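Local coordinates for protein probable enoyl-CoA hydratase/isomerase (Mycobacterium abscessus, PDB 3SWX) that probably catalyses the hydration or isomerisation of enoyl-CoA thioesters, as a trimeric member of the crotonase-like enoyl-CoA hydratase/isomerase family, at residues N31-T36 with N92-D97; M164-T169 with A175-R180. One frame throughout, in Å; residues are numbered along the deposited sequence.

Contact 1 of 2, residues N31-T36 with N92-D97; sequences NAFDKT and NPWQVD. With EDO (1,2-ethanediol), chain D.
Phe33 and Trp94 make this contact between them, an edge-to-face pair of aromatic rings brought together from two loops. Asn92 opens a type I beta turn, closed by the 2.8 Å bond from Gln95 N to Asn92 O, and its side chain adds an Asx turn: Asn92 OD1 accepts from Trp94 N at 2.9 Å, the donor standing above the carbonyl plane. The amide's other end is doubly used, since Asn92 ND2 gives a nearly straight bond to Asp97 OD2 (2.9 Å) and a second one to O1 of a 1,2-ethanediol, probably from the crystallisation liquor, at 3.1 Å. Pro93 fills the next corner of the turn. Trp94 then reaches across. Its CG lies anti to the carbonyl carbon (chi1 -70°), and the six-membered ring leads toward the other loop, where Trp94 CH2 sits over the centre of the Phe33 face, 3.9 Å from Phe33 CE1. The ring planes stand at 71°, their centroids 5.2 Å apart, a T-shaped stack. At the far side of the indole, Trp94 NE1 bonds to the carbonyl of Leu116, which together with the stack would restrain the ring's rotation. Gln95 turns its side chain back, NE2 bonding to Pro93 O at 3.3 Å. Val96 packs on Leu234 of a second subunit. The pair is buried in the crotonase-like core: Leu38 of helix 35-50 and Leu120 of helix 116-123 touch both rings, and Leu24 of strand 19-24 lies against Phe33.

Contact 2 of 2, residues M164-T169 with A175-R180; sequences MRWMLT and AVEAHR
Trp166 meets Glu177 along the indole edge from NE1 to CZ2, where one carboxylate oxygen, OE2, comes close to the ring plane. The single indole N-H is shared: Trp166 NE1 gives a bond to Glu177 OE2 at 3.2 Å, noticeably bent at 144°, reaching the oxygen on its anti side, and a weak one to a water that itself donates to Glu177 OE2 at 2.6 Å. Carboxylate and ring planes are turned 67° apart, and the methylene just behind adds apolar contact, with Glu177 CG 3.7 Å from Trp166 CZ2. Glu177 gets there by extending first, CG anti to the backbone N (chi1 175°), and then bending at chi2. The two residues join the end region of helix 160-167 to helix 175-180, which follows after a short connection containing strand 173-174, in the crotonase-like fold of this family. One turn further along its own helix, Arg180 holds the carboxylate side-on: NE bonds to Glu177 OE1 at 3.1 Å and NH2 to Glu177 OE2 at 3.2 Å, the latter on the syn side. Glu177 OE2 therefore accepts from the indole, a guanidinium N-H and the water, and the salt bridge probably keeps the acid ionised. On the indole itself, Arg165 CG sits over the centre of one face, 3.8 Å above the plane, and Phe173 stacks with the ring. The Arg165 guanidinium continues to a salt bridge with Asp171, while Thr169 OG1 bonds back to Arg165 O at 2.7 Å.

From the N terminus, the chain passes strands 11-16 and 19-24 before reaching 31-36, at the start of helix 35-50. Contact 1 closes a long loop from there, bringing back 92-97 after 55 intervening residues that include the rest of helix 35-50, strand 56-61 and helix 76-81. Contact 2 comes later and closes a short one, only five residues between 164-169 and 175-180. The two run in series, neither nested nor crossed, with centres 22 Å apart and nearest atoms about 12 Å apart. Contact 1 ties the loop before strand 105-109 to the entry of helix 35-50; contact 2 joins two successive helices near the surface. Both also touch the second subunit.

Contact 1 of 2, residues N31-T36 with N92-D97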
ATOM      1  N   ASN B  31      -8.801  28.105  11.399  1.00 25.06           N
ATOM      2  CA  ASN B  31      -8.433  27.837  10.015  1.00 24.08           C
ATOM      3  C   ASN B  31      -9.470  27.031   9.247  1.00 23.21           C
ATOM      4  O   ASN B  31      -9.112  26.206   8.416  1.00 21.87           O
ATOM      5  CB  ASN B  31      -7.065  27.136   9.964  1.00 23.71           C
ATOM      6  CG  ASN B  31      -5.948  28.016  10.489  1.00 23.96           C
ATOM      7  OD1 ASN B  31      -6.007  29.247  10.363  1.00 23.52           O
ATOM      8  ND2 ASN B  31      -4.919  27.394  11.067  1.00 21.21           N
ATOM      9  N   ALA B  32     -10.750  27.277   9.517  1.00 22.63           N
ATOM     10  CA  ALA B  32     -11.815  26.665   8.736  1.00 22.76           C
ATOM     11  C   ALA B  32     -11.783  27.232   7.317  1.00 22.30           C
ATOM     12  O   ALA B  32     -11.616  28.432   7.132  1.00 23.28           O
ATOM     13  CB  ALA B  32     -13.209  26.922   9.390  1.00 23.22           C
ATOM     14  N   PHE B  33     -11.908  26.370   6.320  1.00 22.09           N
ATOM     15  CA  PHE B  33     -11.867  26.803   4.922  1.00 22.17           C
ATOM     16  C   PHE B  33     -13.196  27.456   4.527  1.00 23.00           C
ATOM     17  O   PHE B  33     -14.224  26.787   4.376  1.00 22.45           O
ATOM     18  CB  PHE B  33     -11.530  25.643   3.994  1.00 21.36           C
ATOM     19  CG  PHE B  33     -10.058  25.382   3.857  1.00 21.25           C
ATOM     20  CD1 PHE B  33      -9.304  26.045   2.900  1.00 20.25           C
ATOM     21  CD2 PHE B  33      -9.423  24.460   4.679  1.00 21.32           C
ATOM     22  CE1 PHE B  33      -7.937  25.780   2.762  1.00 19.91           C
ATOM     23  CE2 PHE B  33      -8.064  24.210   4.557  1.00 19.92           C
ATOM     24  CZ  PHE B  33      -7.324  24.873   3.598  1.00 19.59           C
ATOM     25  N   ASP B  34     -13.173  28.783   4.425  1.00 24.16           N
ATOM     26  CA  ASP B  34     -14.292  29.515   3.834  1.00 25.18           C
ATOM     27  C   ASP B  34     -14.013  29.657   2.332  1.00 25.07           C
ATOM     28  O   ASP B  34     -12.982  29.165   1.852  1.00 24.41           O
ATOM     29  CB  ASP B  34     -14.535  30.864   4.538  1.00 25.41           C
ATOM     30  CG  ASP B  34     -13.380  31.865   4.385  1.00 27.34           C
ATOM     31  OD1 ASP B  34     -12.217  31.472   4.119  1.00 26.68           O
ATOM     32  OD2 ASP B  34     -13.652  33.071   4.573  1.00 27.77           O
ATOM     33  N   LYS B  35     -14.928  30.296   1.599  1.00 24.95           N
ATOM     34  CA  LYS B  35     -14.758  30.500   0.163  1.00 24.87           C
ATOM     35  C   LYS B  35     -13.425  31.217  -0.144  1.00 24.94           C
ATOM     36  O   LYS B  35     -12.672  30.788  -1.031  1.00 24.82           O
ATOM     37  CB  LYS B  35     -15.936  31.285  -0.431  1.00 25.39           C
ATOM     38  N   THR B  36     -13.120  32.277   0.601  1.00 24.76           N
ATOM     39  CA  THR B  36     -11.901  33.050   0.339  1.00 24.94           C
ATOM     40  C   THR B  36     -10.636  32.185   0.506  1.00 23.76           C
ATOM     41  O   THR B  36      -9.813  32.136  -0.404  1.00 24.11           O
ATOM     42  CB  THR B  36     -11.831  34.338   1.208  1.00 25.57           C
ATOM     43  OG1 THR B  36     -13.016  35.099   0.989  1.00 26.44           O
ATOM     44  CG2 THR B  36     -10.589  35.213   0.864  1.00 26.12           C
ATOM     45  N   ASN B  92      -6.761  23.099  -7.678  1.00 20.26           N
ATOM     46  CA  ASN B  92      -7.439  22.553  -6.514  1.00 19.78           C
ATOM     47  C   ASN B  92      -6.379  22.006  -5.535  1.00 18.86           C
ATOM     48  O   ASN B  92      -5.618  21.113  -5.886  1.00 18.82           O
ATOM     49  CB  ASN B  92      -8.468  21.475  -6.921  1.00 19.56           C
ATOM     50  CG  ASN B  92      -9.261  20.954  -5.759  1.00 19.79           C
ATOM     51  OD1 ASN B  92      -8.849  21.066  -4.617  1.00 21.45           O
ATOM     52  ND2 ASN B  92     -10.391  20.337  -6.044  1.00 21.67           N
ATOM     53  N   PRO B  93      -6.304  22.577  -4.321  1.00 17.70           N
ATOM     54  CA  PRO B  93      -5.279  22.120  -3.377  1.00 17.79           C
ATOM     55  C   PRO B  93      -5.371  20.628  -3.060  1.00 17.02           C
ATOM     56  O   PRO B  93      -4.346  20.015  -2.828  1.00 16.67           O
ATOM     57  CB  PRO B  93      -5.536  22.966  -2.123  1.00 17.68           C
ATOM     58  CG  PRO B  93      -6.191  24.215  -2.655  1.00 18.38           C
ATOM     59  CD  PRO B  93      -7.076  23.710  -3.785  1.00 18.25           C
ATOM     60  N   TRP B  94      -6.584  20.068  -3.093  1.00 16.64           N
ATOM     61  CA  TRP B  94      -6.798  18.629  -2.906  1.00 16.99           C
ATOM     62  C   TRP B  94      -6.496  17.795  -4.158  1.00 16.84           C
ATOM     63  O   TRP B  94      -6.420  16.554  -4.085  1.00 17.39           O
ATOM     64  CB  TRP B  94      -8.224  18.359  -2.376  1.00 17.07           C
ATOM     65  CG  TRP B  94      -8.348  18.836  -0.974  1.00 17.73           C
ATOM     66  CD1 TRP B  94      -8.189  18.109   0.152  1.00 17.96           C
ATOM     67  CD2 TRP B  94      -8.588  20.186  -0.558  1.00 19.66           C
ATOM     68  NE1 TRP B  94      -8.345  18.916   1.267  1.00 17.36           N
ATOM     69  CE2 TRP B  94      -8.591  20.196   0.845  1.00 19.72           C
ATOM     70  CE3 TRP B  94      -8.824  21.388  -1.243  1.00 20.64           C
ATOM     71  CZ2 TRP B  94      -8.802  21.366   1.579  1.00 19.83           C
ATOM     72  CZ3 TRP B  94      -9.035  22.549  -0.502  1.00 21.82           C
ATOM     73  CH2 TRP B  94      -9.023  22.526   0.884  1.00 20.51           C
ATOM     74  N   GLN B  95      -6.314  18.467  -5.293  1.00 16.99           N
ATOM     75  CA  GLN B  95      -5.778  17.838  -6.506  1.00 16.87           C
ATOM     76  C   GLN B  95      -6.555  16.566  -6.920  1.00 16.67           C
ATOM     77  O   GLN B  95      -5.970  15.536  -7.268  1.00 17.31           O
ATOM     78  CB  GLN B  95      -4.289  17.556  -6.337  1.00 15.83           C
ATOM     79  CG  GLN B  95      -3.463  18.806  -6.009  1.00 16.68           C
ATOM     80  CD  GLN B  95      -2.052  18.484  -5.572  1.00 15.99           C
ATOM     81  OE1 GLN B  95      -1.273  17.907  -6.329  1.00 17.42           O
ATOM     82  NE2 GLN B  95      -1.717  18.838  -4.339  1.00 18.37           N
ATOM     83  N   VAL B  96      -7.871  16.687  -6.908  1.00 17.25           N
ATOM     84  CA  VAL B  96      -8.799  15.623  -7.294  1.00 18.17           C
ATOM     85  C   VAL B  96      -9.666  15.976  -8.515  1.00 19.28           C
ATOM     86  O   VAL B  96     -10.686  15.337  -8.731  1.00 19.73           O
ATOM     87  CB  VAL B  96      -9.750  15.272  -6.132  1.00 17.87           C
ATOM     88  CG1 VAL B  96      -9.030  14.524  -5.052  1.00 17.02           C
ATOM     89  CG2 VAL B  96     -10.416  16.535  -5.580  1.00 18.34           C
ATOM     90  N   ASP B  97      -9.280  16.986  -9.297  1.00 20.28           N
ATOM     91  CA  ASP B  97     -10.030  17.353 -10.493  1.00 21.67           C
ATOM     92  C   ASP B  97      -9.271  17.003 -11.759  1.00 21.81           C
ATOM     93  O   ASP B  97      -9.634  17.451 -12.816  1.00 23.31           O
ATOM     94  CB  ASP B  97     -10.376  18.857 -10.513  1.00 22.21           C
ATOM     95  CG  ASP B  97     -11.260  19.279  -9.349  1.00 24.35           C
ATOM     96  OD1 ASP B  97     -12.098  18.470  -8.886  1.00 26.67           O
ATOM     97  OD2 ASP B  97     -11.118  20.426  -8.895  1.00 25.45           O
TER
HETATM   98  C1  EDO D 262     -12.608  19.799  -2.725  1.00 41.64           C
HETATM   99  O1  EDO D 262     -12.779  19.579  -4.143  1.00 38.82           O
HETATM  100  C2  EDO D 262     -13.120  21.179  -2.285  1.00 42.83           C
HETATM  101  O2  EDO D 262     -14.109  21.726  -3.178  1.00 44.16           O

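Contact 2 of 2, residues M164-T169 with A175-R180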
ATOM      1  N   MET B 164     -10.421   2.213   6.656  1.00 12.87           N
ATOM      2  CA  MET B 164     -11.853   2.078   6.968  1.00 12.79           C
ATOM      3  C   MET B 164     -12.182   2.160   8.469  1.00 12.95           C
ATOM      4  O   MET B 164     -13.254   2.626   8.862  1.00 12.85           O
ATOM      5  CB  MET B 164     -12.405   0.798   6.349  1.00 12.45           C
ATOM      6  CG  MET B 164     -12.410   0.816   4.797  1.00 12.86           C
ATOM      7  SD  MET B 164     -13.448   2.184   4.188  1.00 15.30           S
ATOM      8  CE  MET B 164     -12.983   2.216   2.428  1.00 13.11           C
ATOM      9  N   ARG B 165     -11.268   1.676   9.295  1.00 13.01           N
ATOM     10  CA  ARG B 165     -11.385   1.793  10.739  1.00 12.88           C
ATOM     11  C   ARG B 165     -11.662   3.238  11.149  1.00 13.15           C
ATOM     12  O   ARG B 165     -12.463   3.493  12.069  1.00 12.32           O
ATOM     13  CB  ARG B 165     -10.092   1.301  11.400  1.00 12.78           C
ATOM     14  CG  ARG B 165      -9.981   1.594  12.893  1.00 13.91           C
ATOM     15  CD  ARG B 165     -11.092   0.947  13.650  1.00 15.24           C
ATOM     16  NE  ARG B 165     -11.042   1.273  15.073  1.00 15.35           N
ATOM     17  CZ  ARG B 165     -11.706   2.263  15.658  1.00 16.14           C
ATOM     18  NH1 ARG B 165     -12.468   3.103  14.952  1.00 17.45           N
ATOM     19  NH2 ARG B 165     -11.585   2.433  16.964  1.00 16.66           N
ATOM     20  N   TRP B 166     -10.995   4.174  10.473  1.00 12.58           N
ATOM     21  CA  TRP B 166     -11.170   5.599  10.753  1.00 13.28           C
ATOM     22  C   TRP B 166     -12.216   6.278   9.869  1.00 13.28           C
ATOM     23  O   TRP B 166     -13.015   7.076  10.376  1.00 14.57           O
ATOM     24  CB  TRP B 166      -9.808   6.342  10.716  1.00 12.87           C
ATOM     25  CG  TRP B 166      -8.811   5.621  11.571  1.00 12.65           C
ATOM     26  CD1 TRP B 166      -7.665   5.006  11.156  1.00 13.95           C
ATOM     27  CD2 TRP B 166      -8.900   5.378  12.986  1.00 15.00           C
ATOM     28  NE1 TRP B 166      -7.016   4.425  12.223  1.00 13.70           N
ATOM     29  CE2 TRP B 166      -7.762   4.618  13.353  1.00 14.65           C
ATOM     30  CE3 TRP B 166      -9.827   5.724  13.973  1.00 15.53           C
ATOM     31  CZ2 TRP B 166      -7.524   4.203  14.670  1.00 18.02           C
ATOM     32  CZ3 TRP B 166      -9.595   5.299  15.287  1.00 18.50           C
ATOM     33  CH2 TRP B 166      -8.442   4.562  15.622  1.00 17.88           C
ATOM     34  N   MET B 167     -12.258   5.972   8.573  1.00 13.10           N
ATOM     35  CA  MET B 167     -13.250   6.626   7.702  1.00 13.58           C
ATOM     36  C   MET B 167     -14.713   6.208   7.977  1.00 13.46           C
ATOM     37  O   MET B 167     -15.634   7.023   7.814  1.00 14.29           O
ATOM     38  CB  MET B 167     -12.907   6.414   6.219  1.00 14.10           C
ATOM     39  CG  MET B 167     -11.584   7.053   5.787  1.00 14.21           C
ATOM     40  SD  MET B 167     -11.387   7.088   3.986  1.00 15.11           S
ATOM     41  CE  MET B 167     -11.505   5.340   3.611  1.00 12.09           C
ATOM     42  N   LEU B 168     -14.939   4.980   8.443  1.00 13.04           N
ATOM     43  CA  LEU B 168     -16.320   4.487   8.614  1.00 13.10           C
ATOM     44  C   LEU B 168     -16.929   4.840   9.964  1.00 13.75           C
ATOM     45  O   LEU B 168     -18.155   4.838  10.114  1.00 14.53           O
ATOM     46  CB  LEU B 168     -16.420   2.977   8.383  1.00 12.70           C
ATOM     47  CG  LEU B 168     -15.976   2.413   7.014  1.00 12.89           C
ATOM     48  CD1 LEU B 168     -16.274   0.914   6.977  1.00 12.54           C
ATOM     49  CD2 LEU B 168     -16.683   3.109   5.847  1.00 10.42           C
ATOM     50  N   THR B 169     -16.076   5.114  10.940  1.00 13.95           N
ATOM     51  CA  THR B 169     -16.481   5.350  12.312  1.00 14.66           C
ATOM     52  C   THR B 169     -16.522   6.826  12.710  1.00 15.21           C
ATOM     53  O   THR B 169     -17.184   7.178  13.678  1.00 15.76           O
ATOM     54  CB  THR B 169     -15.499   4.678  13.272  1.00 14.39           C
ATOM     55  OG1 THR B 169     -14.211   5.271  13.113  1.00 14.61           O
ATOM     56  CG2 THR B 169     -15.420   3.146  13.034  1.00 15.14           C
ATOM     57  N   ALA B 175      -1.450  11.153  16.635  1.00 19.37           N
ATOM     58  CA  ALA B 175      -0.236  11.195  15.804  1.00 18.69           C
ATOM     59  C   ALA B 175       0.446   9.831  15.714  1.00 18.22           C
ATOM     60  O   ALA B 175       0.895   9.454  14.630  1.00 17.68           O
ATOM     61  CB  ALA B 175       0.753  12.262  16.317  1.00 18.42           C
ATOM     62  N   VAL B 176       0.526   9.100  16.828  1.00 18.46           N
ATOM     63  CA  VAL B 176       1.204   7.789  16.822  1.00 18.78           C
ATOM     64  C   VAL B 176       0.504   6.860  15.813  1.00 18.74           C
ATOM     65  O   VAL B 176       1.148   6.217  14.999  1.00 18.54           O
ATOM     66  CB  VAL B 176       1.276   7.138  18.248  1.00 19.45           C
ATOM     67  CG1 VAL B 176       1.755   5.683  18.187  1.00 19.80           C
ATOM     68  CG2 VAL B 176       2.209   7.952  19.177  1.00 19.72           C
ATOM     69  N   GLU B 177      -0.821   6.811  15.865  1.00 18.64           N
ATOM     70  CA  GLU B 177      -1.572   5.974  14.953  1.00 18.81           C
ATOM     71  C   GLU B 177      -1.427   6.472  13.501  1.00 17.13           C
ATOM     72  O   GLU B 177      -1.224   5.663  12.600  1.00 16.51           O
ATOM     73  CB  GLU B 177      -3.030   5.904  15.406  1.00 19.45           C
ATOM     74  CG  GLU B 177      -3.975   5.151  14.468  1.00 22.09           C
ATOM     75  CD  GLU B 177      -3.722   3.653  14.372  1.00 25.21           C
ATOM     76  OE1 GLU B 177      -2.904   3.079  15.147  1.00 24.90           O
ATOM     77  OE2 GLU B 177      -4.379   3.050  13.487  1.00 29.56           O
ATOM     78  N   ALA B 178      -1.477   7.787  13.278  1.00 16.12           N
ATOM     79  CA  ALA B 178      -1.334   8.343  11.915  1.00 15.75           C
ATOM     80  C   ALA B 178       0.033   7.986  11.280  1.00 15.34           C
ATOM     81  O   ALA B 178       0.138   7.728  10.065  1.00 14.28           O
ATOM     82  CB  ALA B 178      -1.572   9.870  11.913  1.00 16.12           C
ATOM     83  N   HIS B 179       1.053   7.919  12.131  1.00 15.27           N
ATOM     84  CA  HIS B 179       2.404   7.574  11.749  1.00 15.39           C
ATOM     85  C   HIS B 179       2.550   6.069  11.519  1.00 15.85           C
ATOM     86  O   HIS B 179       3.236   5.643  10.578  1.00 15.20           O
ATOM     87  CB  HIS B 179       3.345   8.047  12.853  1.00 16.19           C
ATOM     88  CG  HIS B 179       4.768   7.658  12.654  1.00 15.84           C
ATOM     89  ND1 HIS B 179       5.524   8.135  11.607  1.00 16.58           N
ATOM     90  CD2 HIS B 179       5.595   6.883  13.393  1.00 16.68           C
ATOM     91  CE1 HIS B 179       6.752   7.658  11.702  1.00 17.18           C
ATOM     92  NE2 HIS B 179       6.822   6.898  12.776  1.00 16.70           N
ATOM     93  N   ARG B 180       1.894   5.277  12.369  1.00 16.90           N
ATOM     94  CA  ARG B 180       1.902   3.815  12.236  1.00 17.93           C
ATOM     95  C   ARG B 180       1.371   3.406  10.866  1.00 17.12           C
ATOM     96  O   ARG B 180       1.976   2.580  10.176  1.00 16.55           O
ATOM     97  CB  ARG B 180       1.052   3.131  13.298  1.00 18.27           C
ATOM     98  CG  ARG B 180       1.382   1.626  13.430  1.00 20.98           C
ATOM     99  CD  ARG B 180       0.487   0.936  14.462  1.00 22.68           C
ATOM    100  NE  ARG B 180      -0.919   0.985  14.074  1.00 25.85           N
ATOM    101  CZ  ARG B 180      -1.518   0.143  13.231  1.00 27.24           C
ATOM    102  NH1 ARG B 180      -0.840  -0.849  12.671  1.00 29.34           N
ATOM    103  NH2 ARG B 180      -2.808   0.299  12.957  1.00 27.83           N
TER
HETATM  104  O   HOH W   1      -6.183   1.726  12.079  1.00 25.59           O